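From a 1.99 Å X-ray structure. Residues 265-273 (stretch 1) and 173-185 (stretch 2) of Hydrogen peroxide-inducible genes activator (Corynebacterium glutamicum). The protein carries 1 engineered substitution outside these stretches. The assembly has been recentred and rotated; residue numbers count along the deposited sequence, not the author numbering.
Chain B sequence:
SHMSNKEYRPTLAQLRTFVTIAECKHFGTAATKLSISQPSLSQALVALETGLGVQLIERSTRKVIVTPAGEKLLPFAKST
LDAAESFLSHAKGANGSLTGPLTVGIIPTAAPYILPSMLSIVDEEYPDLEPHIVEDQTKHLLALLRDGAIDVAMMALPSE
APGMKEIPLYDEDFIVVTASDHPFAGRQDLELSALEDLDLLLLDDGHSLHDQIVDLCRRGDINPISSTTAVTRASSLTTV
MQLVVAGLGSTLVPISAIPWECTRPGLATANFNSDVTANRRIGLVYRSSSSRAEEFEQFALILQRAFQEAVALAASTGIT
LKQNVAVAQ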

# COMPACT_ATOMS: atom_id res chain seq x y z
N PRO B 265 24.12 -12.78 -21.28
CA PRO B 265 23.99 -13.61 -22.50
C PRO B 265 22.55 -13.60 -23.03
O PRO B 265 21.60 -13.56 -22.23
CB PRO B 265 24.33 -15.03 -22.01
CG PRO B 265 25.02 -14.85 -20.69
CD PRO B 265 24.44 -13.61 -20.10
N GLY B 266 22.41 -13.57 -24.35
CA GLY B 266 21.11 -13.61 -25.00
C GLY B 266 20.50 -12.29 -25.42
O GLY B 266 19.35 -12.28 -25.91
N LEU B 267 21.25 -11.18 -25.24
CA LEU B 267 20.80 -9.87 -25.67
C LEU B 267 21.61 -9.36 -26.83
O LEU B 267 22.77 -9.70 -26.94
CB LEU B 267 20.90 -8.87 -24.53
CG LEU B 267 19.99 -9.12 -23.34
CD1 LEU B 267 20.18 -8.03 -22.30
CD2 LEU B 267 18.54 -9.12 -23.75
N ALA B 268 21.00 -8.54 -27.68
CA ALA B 268 21.73 -7.75 -28.66
C ALA B 268 21.17 -6.35 -28.64
O ALA B 268 20.15 -6.11 -28.01
CB ALA B 268 21.61 -8.36 -30.04
N THR B 269 21.84 -5.43 -29.32
CA THR B 269 21.43 -4.04 -29.35
C THR B 269 21.37 -3.52 -30.76
O THR B 269 21.97 -4.08 -31.67
CB THR B 269 22.44 -3.14 -28.57
OG1 THR B 269 23.76 -3.30 -29.11
CG2 THR B 269 22.43 -3.46 -27.07
N ALA B 270 20.70 -2.39 -30.92
CA ALA B 270 20.58 -1.69 -32.18
C ALA B 270 20.40 -0.21 -31.94
O ALA B 270 19.97 0.19 -30.86
CB ALA B 270 19.36 -2.20 -32.92
N ASN B 271 20.66 0.60 -32.96
CA ASN B 271 20.44 2.04 -32.85
C ASN B 271 19.71 2.61 -34.04
O ASN B 271 19.78 2.07 -35.14
CB ASN B 271 21.77 2.78 -32.70
CG ASN B 271 22.36 2.62 -31.31
OD1 ASN B 271 21.81 3.16 -30.35
ND2 ASN B 271 23.45 1.87 -31.20
N PHE B 272 19.05 3.73 -33.79
CA PHE B 272 18.48 4.54 -34.84
C PHE B 272 19.60 5.26 -35.56
O PHE B 272 20.69 5.44 -35.00
CB PHE B 272 17.49 5.53 -34.27
CG PHE B 272 16.35 4.89 -33.54
CD1 PHE B 272 15.35 4.25 -34.26
CD2 PHE B 272 16.27 4.94 -32.18
CE1 PHE B 272 14.31 3.63 -33.60
CE2 PHE B 272 15.24 4.33 -31.50
CZ PHE B 272 14.25 3.67 -32.21
N ASN B 273 19.33 5.66 -36.81
CA ASN B 273 20.31 6.38 -37.63
C ASN B 273 20.60 7.78 -37.06
O ASN B 273 19.89 8.28 -36.19
CB ASN B 273 19.91 6.41 -39.12
CG ASN B 273 18.67 7.21 -39.42
OD1 ASN B 273 18.62 8.42 -39.26
ND2 ASN B 273 17.68 6.54 -39.93
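Stretch 2 (173-185) DFIVVTASDHPFA

Stretch 2 lies alongside stretch 1 as an antiparallel neighbour: its strand, residues 173-179, runs against strand 267-270 with an angle of 145° between their N-to-C directions and a closest approach of 4.5 Å between the axes. Beyond Ala 179 the chain leaves the strand through two successive type I turns, Ala 179 to His 182 and His 182 to Ala 185, closed by His 182 N to Ala 179 O and Ala 185 N to His 182 O, both 3.1 Å; these bring Phe 184 and Ala 185 back over stretch 1. Together the two stretches bury 707 Å².

The ladder is held by two hydrogen-bonded pairs. Ala 268 N donates to Thr 178 O at 2.8 Å and Thr 178 N to Ala 268 O at 2.9 Å, both nearly straight; Ala 270 N donates to Val 176 O at 2.9 Å and Val 176 N to Ala 270 O at 3.0 Å, more bent. Past the strand end, Ser 180 N continues the ladder by donating to Gly 266 O at 3.0 Å. Between these rungs the backbones close in, with CA of Thr 269 and CA of Val 177 4.5 Å apart, and Thr 269 CA approaches Val 176 O to 3.1 Å in a CA-H...O contact. Gly 266 has phi/psi of 97/4, where a CB would jam against the preceding carbonyl oxygen.

The side chains sort by face. On one face, the small Ala 268 and Ala 270 leave a shallow floor that the returning turn fills: Ala 185 CB settles 3.6 Å from Ala 268 CB, while Phe 184 O comes to 3.4 Å from Ala 270 CB and Phe 184 CB to 4.3 Å from that same CB. The end of the Phe 184 side chain leads away, so its backbone and CB, not its ring, lie against Ala 270. Val 176 and Thr 178 belong to this face too. Val 176 CB lies 4.1 Å from Ala 270 CB, and Val 176 CG2 meets Phe 272 CE2 at 4.0 Å, approaching the ring obliquely. Thr 178 OG1 turns to its own chain, donating to Ala 179 O at 3.0 Å.

The other face carries Thr 269 and Val 177. Thr 269, with chi1 in p, has its CB 3.7 Å from Ile 175 CD1, and its CG2 is 4.4 Å from Val 177 CG2. Val 177 CG1 packs against Leu 267 CD2 at 4.0 Å. Extended in t, t, Ile 175 starts sideways and its end reaches over to stretch 1, with CG1 3.3 Å from Ala 270 O and 3.5 Å from Asn 271 OD1.

Where the strands part, CA of Asn 271 and CA of Ile 175 stand 5.6 Å apart and water enters. Water 2 donates to Asn 271 OD1 at 2.6 Å and to Phe 174 O at 3.2 Å, bridging the stretches. Water 1 accepts from Phe 272 N at 3.0 Å and lies 2.7 Å from Asn 271 OD1.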

# COMPACT_ATOMS: atom_id res chain seq x y z
N ASP B 173 21.33 9.36 -24.66
CA ASP B 173 20.71 8.60 -25.75
C ASP B 173 20.06 7.33 -25.23
O ASP B 173 20.48 6.79 -24.21
CB ASP B 173 21.74 8.27 -26.83
CG ASP B 173 22.12 9.49 -27.67
OD1 ASP B 173 21.24 10.34 -28.00
OD2 ASP B 173 23.31 9.58 -28.04
N PHE B 174 19.02 6.87 -25.92
CA PHE B 174 18.55 5.50 -25.76
C PHE B 174 19.28 4.56 -26.75
O PHE B 174 19.92 4.99 -27.69
CB PHE B 174 17.06 5.39 -26.03
CG PHE B 174 16.22 6.29 -25.17
CD1 PHE B 174 16.37 6.27 -23.80
CD2 PHE B 174 15.27 7.13 -25.73
CE1 PHE B 174 15.60 7.10 -22.99
CE2 PHE B 174 14.50 7.95 -24.94
CZ PHE B 174 14.67 7.93 -23.57
N ILE B 175 19.15 3.28 -26.47
CA ILE B 175 19.58 2.21 -27.33
C ILE B 175 18.47 1.15 -27.31
O ILE B 175 17.80 0.98 -26.31
CB ILE B 175 20.91 1.60 -26.86
CG1 ILE B 175 21.49 0.63 -27.91
CG2 ILE B 175 20.78 0.90 -25.49
CD1 ILE B 175 22.99 0.39 -27.75
N VAL B 176 18.29 0.48 -28.44
CA VAL B 176 17.31 -0.60 -28.59
C VAL B 176 17.94 -1.90 -28.15
O VAL B 176 19.05 -2.21 -28.55
CB VAL B 176 16.83 -0.71 -30.04
CG1 VAL B 176 15.77 -1.80 -30.19
CG2 VAL B 176 16.28 0.62 -30.55
N VAL B 177 17.24 -2.67 -27.35
CA VAL B 177 17.73 -3.92 -26.83
C VAL B 177 16.76 -5.02 -27.25
O VAL B 177 15.55 -4.91 -27.03
CB VAL B 177 17.85 -3.91 -25.29
CG1 VAL B 177 18.41 -5.23 -24.77
CG2 VAL B 177 18.74 -2.74 -24.87
N THR B 178 17.29 -6.09 -27.83
CA THR B 178 16.49 -7.19 -28.38
C THR B 178 17.11 -8.51 -27.98
O THR B 178 18.24 -8.54 -27.50
CB THR B 178 16.49 -7.14 -29.91
OG1 THR B 178 17.80 -7.44 -30.44
CG2 THR B 178 16.06 -5.75 -30.41
N ALA B 179 16.37 -9.60 -28.19
CA ALA B 179 16.96 -10.91 -28.11
C ALA B 179 18.06 -11.03 -29.17
O ALA B 179 18.02 -10.40 -30.23
CB ALA B 179 15.92 -12.01 -28.30
N SER B 180 19.06 -11.84 -28.87
CA SER B 180 20.15 -12.16 -29.81
C SER B 180 19.71 -12.54 -31.22
O SER B 180 20.33 -12.13 -32.20
CB SER B 180 20.94 -13.33 -29.26
OG SER B 180 21.67 -12.85 -28.16
N ASP B 181 18.65 -13.32 -31.33
CA ASP B 181 18.17 -13.78 -32.65
C ASP B 181 17.17 -12.82 -33.36
O ASP B 181 16.68 -13.12 -34.41
CB ASP B 181 17.58 -15.19 -32.52
CG ASP B 181 16.29 -15.24 -31.71
OD1 ASP B 181 15.86 -14.22 -31.16
OD2 ASP B 181 15.72 -16.34 -31.53
N HIS B 182 16.91 -11.64 -32.80
CA HIS B 182 16.00 -10.70 -33.41
C HIS B 182 16.62 -10.12 -34.66
O HIS B 182 17.82 -9.92 -34.75
CB HIS B 182 15.61 -9.61 -32.41
CG HIS B 182 14.60 -8.62 -32.93
ND1 HIS B 182 14.92 -7.45 -33.57
CD2 HIS B 182 13.25 -8.66 -32.86
CE1 HIS B 182 13.81 -6.82 -33.89
NE2 HIS B 182 12.78 -7.54 -33.48
N PRO B 183 15.78 -9.84 -35.68
CA PRO B 183 16.37 -9.32 -36.93
C PRO B 183 17.09 -7.96 -36.89
O PRO B 183 17.91 -7.67 -37.74
CB PRO B 183 15.16 -9.28 -37.88
CG PRO B 183 13.93 -9.37 -36.99
CD PRO B 183 14.38 -10.25 -35.86
N PHE B 184 16.75 -7.11 -35.94
CA PHE B 184 17.45 -5.84 -35.71
C PHE B 184 18.76 -5.95 -34.95
O PHE B 184 19.48 -4.98 -34.94
CB PHE B 184 16.57 -4.81 -34.99
CG PHE B 184 15.31 -4.41 -35.73
CD1 PHE B 184 15.11 -4.72 -37.09
CD2 PHE B 184 14.35 -3.66 -35.08
CE1 PHE B 184 13.97 -4.32 -37.75
CE2 PHE B 184 13.21 -3.24 -35.76
CZ PHE B 184 13.00 -3.62 -37.08
N ALA B 185 19.09 -7.11 -34.39
CA ALA B 185 20.40 -7.31 -33.76
C ALA B 185 21.58 -6.67 -34.52
O ALA B 185 21.80 -6.96 -35.65
CB ALA B 185 20.63 -8.78 -33.53
O HOH W 1 19.51 4.48 -30.94
O HOH W 2 22.95 3.95 -28.14